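Local coordinates for protein UDP-glucose 6-dehydrogenase (Pyrobaculum islandicum, PDB 3VTF) that probably catalyses the NAD(+)-dependent oxidation of UDP-glucose to UDP-glucuronate, the step that makes this activated sugar acid for nucleotide-sugar biosynthesis, at residues N232-L235 with A236-I239; D288-A291 with F292-G296. One frame throughout, in Å; residues are numbered along the deposited sequence.

Contact 1 (232-239) and contact 2 (288-296) are each a run of helical turns, on helices 221-251 and 285-298, and the two helices pack against each other. Asn-232 ND2 lies 2.9 Å from Asp-288 OD2, a hydrogen bond at the sugar end of the UDP-glucose site, while Val-233 and Ala-236 rest on Thr-289. All of contact 1 is buried, with substrate on one flank and the second subunit on another, and its chemistry joins apolar and aromatic packing to a buried lysine. Contact 2 is mostly buried too, Asp-288 lying near the substrate, but Leu-290, Arg-294 and Phe-295 are partly exposed; there the main side-chain meeting is a leucine methyl against a guanidinium.

Contact 1 of 2, residues N232-L235 with A236-I239; sequences NVFL and ALKI. With UPG (uridine-5'-diphosphate-glucose), chain B.
Asn-232 starts the run of i to i+4 bonds in this part of helix 221-251, its O accepting from Ala-236 N at 3.0 Å. CB leaves the backbone away from the next turn, and the amide serves the substrate: ND2 donates to O6' of UDP-glucose at 2.9 Å in a nearly straight bond (167° at the hydrogen), and OD1 takes a hydrogen bond from Lys-228 NZ, so both ends of the amide are held. Val-233 contributes its O, bonded to Leu-237 N at 2.8 Å. Phe-234 carries most of the side-chain contact. With CG anti to the backbone N (chi1 -176°), the ring swings out beside residues three and four places on: CE1 meets Leu-237 CD2 at 3.9 Å, and CE2 meets Lys-238 CD at 3.4 Å. Lys-238 CG also makes an off-centre CH-pi contact, 4.2 Å from the Phe-234 ring centroid and 29° off the ring normal. The lysine chain bends at chi3, and NZ is hydrogen-bonded to His-272 O and Gly-270 O of its own chain and to the carbonyl O of Arg-268 of the second subunit. Replacing Phe-234 with an alanine would probably leave the aliphatic part of Lys-238 without its ring support and open a gap beside Leu-237. Leu-235 O accepts from Ile-239 N, and the Ile-239 side chain lies beside the uracil, CD1 3.6 Å from N1 of UDP-glucose. Helix 285-298 packs on Val-233 and Ala-236, and helix 304-328 meets Leu-237, while on the dimer side Phe-234 and Leu-237 touch their own counterparts in the second subunit, whose Phe-274 also sets its ring edge-to-face with that of Phe-234.

Contact 2 of 2, residues D288-A291 with F292-G296; sequences DTLA and FIRFG
Helix 285-298, which follows directly on the predicted nucleophile Cys-284, brings Leu-290 and Arg-294 together on its outer flank, one turn apart. Leu-290 CD1 sits over one face of the Arg-294 guanidinium, 3.8 Å above its plane and displaced toward the rim, with NH2 of Arg-294 its nearest atom at 3.9 Å. A bend at chi2 of Arg-294 (-64°) carries the planar group back along the helix to the leucine. NE is hydrogen-bonded to Asp-112 O, and NH1 forms a salt bridge with Glu-297, so polar partners fix the rotation of the group while the methyl packs on its face. Beneath these side chains runs the regular alpha-helical pattern of i to i+4 bonds: Phe-292 N to Asp-288 O at 2.9 Å, Arg-294 N to Leu-290 O at 3.0 Å and Phe-295 N to Ala-291 O at 2.8 Å. Ile-293 repeats the pattern with Thr-289 O, against which its CG1 also lies at 3.3 Å. Farther out along the same side chain, Ile-293 CD1 comes to 4.2 Å from Thr-289 CG2, a loose apolar touch. Thr-289 OG1 turns back to a hydrogen bond with Phe-285 O. Phe-292 faces inward to Leu-226 and Val-233 of helix 221-251, and both it and Phe-295 pack on Leu-248 of the second subunit.

Contact 1 of 2, residues N232-L235 with A236-I239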
ATOM      1  N   ASN A 232      -6.726   2.125   8.434  1.00 18.76           N
ATOM      2  CA  ASN A 232      -7.218   3.395   7.870  1.00 20.81           C
ATOM      3  C   ASN A 232      -6.062   4.254   7.335  1.00 21.53           C
ATOM      4  O   ASN A 232      -6.190   4.906   6.255  1.00 20.17           O
ATOM      5  CB  ASN A 232      -7.971   4.235   8.963  1.00 21.17           C
ATOM      6  CG  ASN A 232      -9.506   3.922   8.982  1.00 22.25           C
ATOM      7  OD1 ASN A 232      -9.904   2.860   8.544  1.00 21.10           O
ATOM      8  ND2 ASN A 232     -10.323   4.784   9.573  1.00 17.11           N
ATOM      9  N   VAL A 233      -4.950   4.270   8.079  1.00 17.84           N
ATOM     10  CA  VAL A 233      -3.796   5.063   7.584  1.00 18.33           C
ATOM     11  C   VAL A 233      -3.188   4.427   6.296  1.00 19.80           C
ATOM     12  O   VAL A 233      -2.720   5.109   5.394  1.00 17.30           O
ATOM     13  CB  VAL A 233      -2.738   5.215   8.668  1.00 20.06           C
ATOM     14  CG1 VAL A 233      -1.480   5.930   8.100  1.00 18.44           C
ATOM     15  CG2 VAL A 233      -3.404   6.057   9.791  1.00 18.25           C
ATOM     16  N   PHE A 234      -3.183   3.104   6.236  1.00 18.57           N
ATOM     17  CA  PHE A 234      -2.662   2.476   4.992  1.00 21.09           C
ATOM     18  C   PHE A 234      -3.527   2.784   3.767  1.00 19.21           C
ATOM     19  O   PHE A 234      -2.981   3.079   2.683  1.00 19.94           O
ATOM     20  CB  PHE A 234      -2.468   0.953   5.118  1.00 19.22           C
ATOM     21  CG  PHE A 234      -1.839   0.334   3.895  1.00 20.41           C
ATOM     22  CD1 PHE A 234      -0.478   0.505   3.644  1.00 19.82           C
ATOM     23  CD2 PHE A 234      -2.644  -0.337   2.993  1.00 22.23           C
ATOM     24  CE1 PHE A 234       0.080  -0.026   2.473  1.00 18.78           C
ATOM     25  CE2 PHE A 234      -2.100  -0.863   1.812  1.00 23.00           C
ATOM     26  CZ  PHE A 234      -0.772  -0.708   1.562  1.00 19.55           C
ATOM     27  N   LEU A 235      -4.846   2.807   3.937  1.00 18.92           N
ATOM     28  CA  LEU A 235      -5.722   3.239   2.823  1.00 17.94           C
ATOM     29  C   LEU A 235      -5.461   4.688   2.418  1.00 19.87           C
ATOM     30  O   LEU A 235      -5.421   5.030   1.215  1.00 18.29           O
ATOM     31  CB  LEU A 235      -7.181   3.036   3.160  1.00 18.53           C
ATOM     32  CG  LEU A 235      -7.539   1.520   3.331  1.00 20.42           C
ATOM     33  CD1 LEU A 235      -8.843   1.309   4.108  1.00 23.21           C
ATOM     34  CD2 LEU A 235      -7.621   0.816   1.963  1.00 21.57           C
ATOM     35  N   ALA A 236      -5.337   5.563   3.416  1.00 18.76           N
ATOM     36  CA  ALA A 236      -5.007   6.958   3.136  1.00 19.65           C
ATOM     37  C   ALA A 236      -3.663   7.061   2.410  1.00 17.86           C
ATOM     38  O   ALA A 236      -3.501   7.888   1.494  1.00 19.18           O
ATOM     39  CB  ALA A 236      -5.009   7.769   4.475  1.00 19.76           C
ATOM     40  N   LEU A 237      -2.715   6.187   2.791  1.00 18.27           N
ATOM     41  CA  LEU A 237      -1.394   6.140   2.200  1.00 19.28           C
ATOM     42  C   LEU A 237      -1.500   5.725   0.724  1.00 20.07           C
ATOM     43  O   LEU A 237      -0.748   6.262  -0.131  1.00 17.00           O
ATOM     44  CB  LEU A 237      -0.478   5.151   2.984  1.00 19.77           C
ATOM     45  CG  LEU A 237       0.875   4.717   2.480  1.00 21.43           C
ATOM     46  CD1 LEU A 237       1.756   3.947   3.497  1.00 20.41           C
ATOM     47  CD2 LEU A 237       0.631   3.693   1.396  1.00 33.57           C
ATOM     48  N   LYS A 238      -2.345   4.730   0.411  1.00 16.98           N
ATOM     49  CA  LYS A 238      -2.498   4.375  -1.033  1.00 19.20           C
ATOM     50  C   LYS A 238      -2.966   5.536  -1.800  1.00 17.28           C
ATOM     51  O   LYS A 238      -2.503   5.688  -2.946  1.00 19.09           O
ATOM     52  CB  LYS A 238      -3.482   3.205  -1.277  1.00 20.22           C
ATOM     53  CG  LYS A 238      -3.099   1.975  -0.435  1.00 24.50           C
ATOM     54  CD  LYS A 238      -3.677   0.568  -0.846  1.00 29.65           C
ATOM     55  CE  LYS A 238      -3.868   0.330  -2.358  1.00 29.70           C
ATOM     56  NZ  LYS A 238      -4.356  -1.103  -2.665  1.00 21.42           N
ATOM     57  N   ILE A 239      -3.969   6.272  -1.278  1.00 15.72           N
ATOM     58  CA  ILE A 239      -4.512   7.430  -1.982  1.00 16.48           C
ATOM     59  C   ILE A 239      -3.388   8.505  -2.203  1.00 19.12           C
ATOM     60  O   ILE A 239      -3.226   9.051  -3.313  1.00 18.12           O
ATOM     61  CB  ILE A 239      -5.677   8.030  -1.181  1.00 17.28           C
ATOM     62  CG1 ILE A 239      -6.840   6.999  -1.115  1.00 19.09           C
ATOM     63  CG2 ILE A 239      -6.239   9.272  -1.842  1.00 17.78           C
ATOM     64  CD1 ILE A 239      -7.936   7.399  -0.140  1.00 17.08           C
TER
HETATM   65  N1  UPG B1001     -10.940   8.341  -1.877  1.00 23.90           N
HETATM   66  C2  UPG B1001      -9.969   8.773  -2.828  1.00 23.29           C
HETATM   67  N3  UPG B1001      -9.436   7.876  -3.661  1.00 22.31           N
HETATM   68  C4  UPG B1001      -9.773   6.536  -3.546  1.00 24.34           C
HETATM   69  C5  UPG B1001     -10.726   6.052  -2.584  1.00 23.78           C
HETATM   70  C6  UPG B1001     -11.265   7.024  -1.717  1.00 22.90           C
HETATM   71  O2  UPG B1001      -9.619   9.993  -2.923  1.00 22.06           O
HETATM   72  O4  UPG B1001      -9.199   5.706  -4.328  1.00 22.33           O
HETATM   73  C1C UPG B1001     -11.451   9.405  -0.982  1.00 22.68           C
HETATM   74  C2C UPG B1001     -12.967   9.427  -1.020  1.00 25.70           C
HETATM   75  O2C UPG B1001     -13.470  10.295  -2.033  1.00 23.54           O
HETATM   76  C3C UPG B1001     -13.319   9.958   0.387  1.00 25.06           C
HETATM   77  C4C UPG B1001     -12.202   9.419   1.281  1.00 21.74           C
HETATM   78  O4C UPG B1001     -11.182   8.959   0.367  1.00 23.46           O
HETATM   79  O3C UPG B1001     -13.152  11.401   0.404  1.00 24.60           O
HETATM   80  C5C UPG B1001     -12.640   8.226   2.164  1.00 26.48           C
HETATM   81  O5C UPG B1001     -13.432   7.353   1.350  1.00 26.47           O
HETATM   82  PA  UPG B1001     -14.091   5.958   2.030  1.00 30.73           P
HETATM   83  O1A UPG B1001     -12.956   4.993   2.503  1.00 25.13           O
HETATM   84  O2A UPG B1001     -15.259   5.494   1.123  1.00 33.07           O
HETATM   85  O3A UPG B1001     -14.938   6.654   3.211  1.00 29.60           O
HETATM   86  PB  UPG B1001     -15.219   6.219   4.768  1.00 31.34           P
HETATM   87  O1B UPG B1001     -16.706   6.015   4.912  1.00 32.13           O
HETATM   88  O2B UPG B1001     -14.585   7.490   5.387  1.00 33.54           O
HETATM   89  O3B UPG B1001     -14.558   4.811   5.120  1.00 28.67           O
HETATM   90  C1' UPG B1001     -13.272   4.741   5.809  1.00 28.03           C
HETATM   91  C2' UPG B1001     -12.727   3.348   5.582  1.00 26.37           C
HETATM   92  C3' UPG B1001     -13.591   2.356   6.398  1.00 27.25           C
HETATM   93  C4' UPG B1001     -13.552   2.809   7.877  1.00 28.37           C
HETATM   94  C5' UPG B1001     -14.264   4.217   7.970  1.00 27.96           C
HETATM   95  C6' UPG B1001     -14.295   4.883   9.363  1.00 27.79           C
HETATM   96  O2' UPG B1001     -13.011   3.211   4.135  1.00 25.44           O
HETATM   97  O3' UPG B1001     -13.015   1.076   6.237  1.00 25.38           O
HETATM   98  O4' UPG B1001     -14.362   1.874   8.623  1.00 29.95           O
HETATM   99  O5' UPG B1001     -13.370   5.067   7.195  1.00 31.91           O
HETATM  100  O6' UPG B1001     -13.146   4.458  10.134  1.00 23.12           O

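Contact 2 of 2, residues D288-A291 with F292-G296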
ATOM      1  N   ASP A 288      -8.074  10.446  11.640  1.00 20.60           N
ATOM      2  CA  ASP A 288      -7.342   9.234  12.183  1.00 22.54           C
ATOM      3  C   ASP A 288      -5.899   9.280  11.832  1.00 20.03           C
ATOM      4  O   ASP A 288      -5.071   8.797  12.555  1.00 21.18           O
ATOM      5  CB  ASP A 288      -7.934   7.885  11.659  1.00 21.77           C
ATOM      6  CG  ASP A 288      -9.382   7.673  12.187  1.00 25.09           C
ATOM      7  OD1 ASP A 288      -9.698   8.215  13.257  1.00 26.29           O
ATOM      8  OD2 ASP A 288     -10.198   6.932  11.563  1.00 25.71           O
ATOM      9  N   THR A 289      -5.577   9.783  10.644  1.00 17.02           N
ATOM     10  CA  THR A 289      -4.178   9.854  10.262  1.00 19.41           C
ATOM     11  C   THR A 289      -3.413  10.844  11.189  1.00 19.18           C
ATOM     12  O   THR A 289      -2.300  10.568  11.613  1.00 18.19           O
ATOM     13  CB  THR A 289      -3.999  10.298   8.744  1.00 18.41           C
ATOM     14  OG1 THR A 289      -4.637   9.269   7.917  1.00 20.93           O
ATOM     15  CG2 THR A 289      -2.514  10.318   8.334  1.00 16.61           C
ATOM     16  N   LEU A 290      -4.031  11.990  11.407  1.00 19.25           N
ATOM     17  CA  LEU A 290      -3.460  13.009  12.302  1.00 20.16           C
ATOM     18  C   LEU A 290      -3.360  12.410  13.742  1.00 19.64           C
ATOM     19  O   LEU A 290      -2.356  12.531  14.378  1.00 19.11           O
ATOM     20  CB  LEU A 290      -4.398  14.233  12.311  1.00 20.17           C
ATOM     21  CG  LEU A 290      -3.872  15.428  13.204  1.00 22.91           C
ATOM     22  CD1 LEU A 290      -2.453  15.715  12.776  1.00 20.75           C
ATOM     23  CD2 LEU A 290      -4.796  16.650  12.955  1.00 25.09           C
ATOM     24  N   ALA A 291      -4.414  11.748  14.219  1.00 18.30           N
ATOM     25  CA  ALA A 291      -4.330  11.083  15.575  1.00 18.41           C
ATOM     26  C   ALA A 291      -3.208  10.091  15.644  1.00 19.18           C
ATOM     27  O   ALA A 291      -2.510   9.925  16.685  1.00 17.97           O
ATOM     28  CB  ALA A 291      -5.713  10.456  15.996  1.00 14.23           C
ATOM     29  N   PHE A 292      -3.009   9.334  14.541  1.00 19.09           N
ATOM     30  CA  PHE A 292      -1.929   8.331  14.545  1.00 18.08           C
ATOM     31  C   PHE A 292      -0.578   8.967  14.625  1.00 17.63           C
ATOM     32  O   PHE A 292       0.321   8.526  15.377  1.00 20.56           O
ATOM     33  CB  PHE A 292      -2.057   7.471  13.229  1.00 18.11           C
ATOM     34  CG  PHE A 292      -1.206   6.264  13.209  1.00 17.92           C
ATOM     35  CD1 PHE A 292      -1.379   5.242  14.170  1.00 21.33           C
ATOM     36  CD2 PHE A 292      -0.292   6.043  12.165  1.00 22.85           C
ATOM     37  CE1 PHE A 292      -0.618   4.056  14.130  1.00 21.20           C
ATOM     38  CE2 PHE A 292       0.511   4.886  12.132  1.00 23.98           C
ATOM     39  CZ  PHE A 292       0.316   3.865  13.116  1.00 22.99           C
ATOM     40  N   ILE A 293      -0.420  10.073  13.882  1.00 17.90           N
ATOM     41  CA  ILE A 293       0.859  10.784  13.920  1.00 19.70           C
ATOM     42  C   ILE A 293       1.109  11.301  15.382  1.00 18.09           C
ATOM     43  O   ILE A 293       2.214  11.166  15.895  1.00 18.88           O
ATOM     44  CB  ILE A 293       0.781  11.998  12.946  1.00 17.84           C
ATOM     45  CG1 ILE A 293       0.856  11.502  11.483  1.00 17.23           C
ATOM     46  CG2 ILE A 293       2.009  12.934  13.129  1.00 20.68           C
ATOM     47  CD1 ILE A 293       0.351  12.580  10.446  1.00 19.26           C
ATOM     48  N   ARG A 294       0.089  11.965  15.933  1.00 17.27           N
ATOM     49  CA  ARG A 294       0.203  12.613  17.290  1.00 22.49           C
ATOM     50  C   ARG A 294       0.445  11.534  18.360  1.00 25.11           C
ATOM     51  O   ARG A 294       1.228  11.732  19.276  1.00 22.87           O
ATOM     52  CB  ARG A 294      -1.044  13.351  17.631  1.00 22.13           C
ATOM     53  CG  ARG A 294      -1.225  14.626  16.760  1.00 22.67           C
ATOM     54  CD  ARG A 294      -0.095  15.654  17.032  1.00 30.97           C
ATOM     55  NE  ARG A 294      -0.369  16.837  16.204  1.00 27.84           N
ATOM     56  CZ  ARG A 294       0.362  17.206  15.175  1.00 29.29           C
ATOM     57  NH1 ARG A 294       1.447  16.535  14.839  1.00 30.20           N
ATOM     58  NH2 ARG A 294      -0.011  18.270  14.467  1.00 31.10           N
ATOM     59  N   PHE A 295      -0.218  10.389  18.217  1.00 21.41           N
ATOM     60  CA  PHE A 295      -0.007   9.285  19.163  1.00 22.40           C
ATOM     61  C   PHE A 295       1.425   8.773  19.069  1.00 24.37           C
ATOM     62  O   PHE A 295       2.099   8.609  20.093  1.00 22.55           O
ATOM     63  CB  PHE A 295      -1.026   8.115  18.847  1.00 23.27           C
ATOM     64  CG  PHE A 295      -0.904   6.947  19.809  1.00 23.45           C
ATOM     65  CD1 PHE A 295      -1.183   7.117  21.165  1.00 24.36           C
ATOM     66  CD2 PHE A 295      -0.454   5.728  19.370  1.00 21.18           C
ATOM     67  CE1 PHE A 295      -1.100   6.042  22.079  1.00 25.24           C
ATOM     68  CE2 PHE A 295      -0.331   4.664  20.248  1.00 25.31           C
ATOM     69  CZ  PHE A 295      -0.661   4.803  21.614  1.00 23.81           C
ATOM     70  N   GLY A 296       1.938   8.504  17.844  1.00 20.48           N
ATOM     71  CA  GLY A 296       3.329   8.054  17.709  1.00 20.16           C
ATOM     72  C   GLY A 296       4.299   9.153  18.256  1.00 23.03           C
ATOM     73  O   GLY A 296       5.291   8.849  18.958  1.00 21.76           O
TER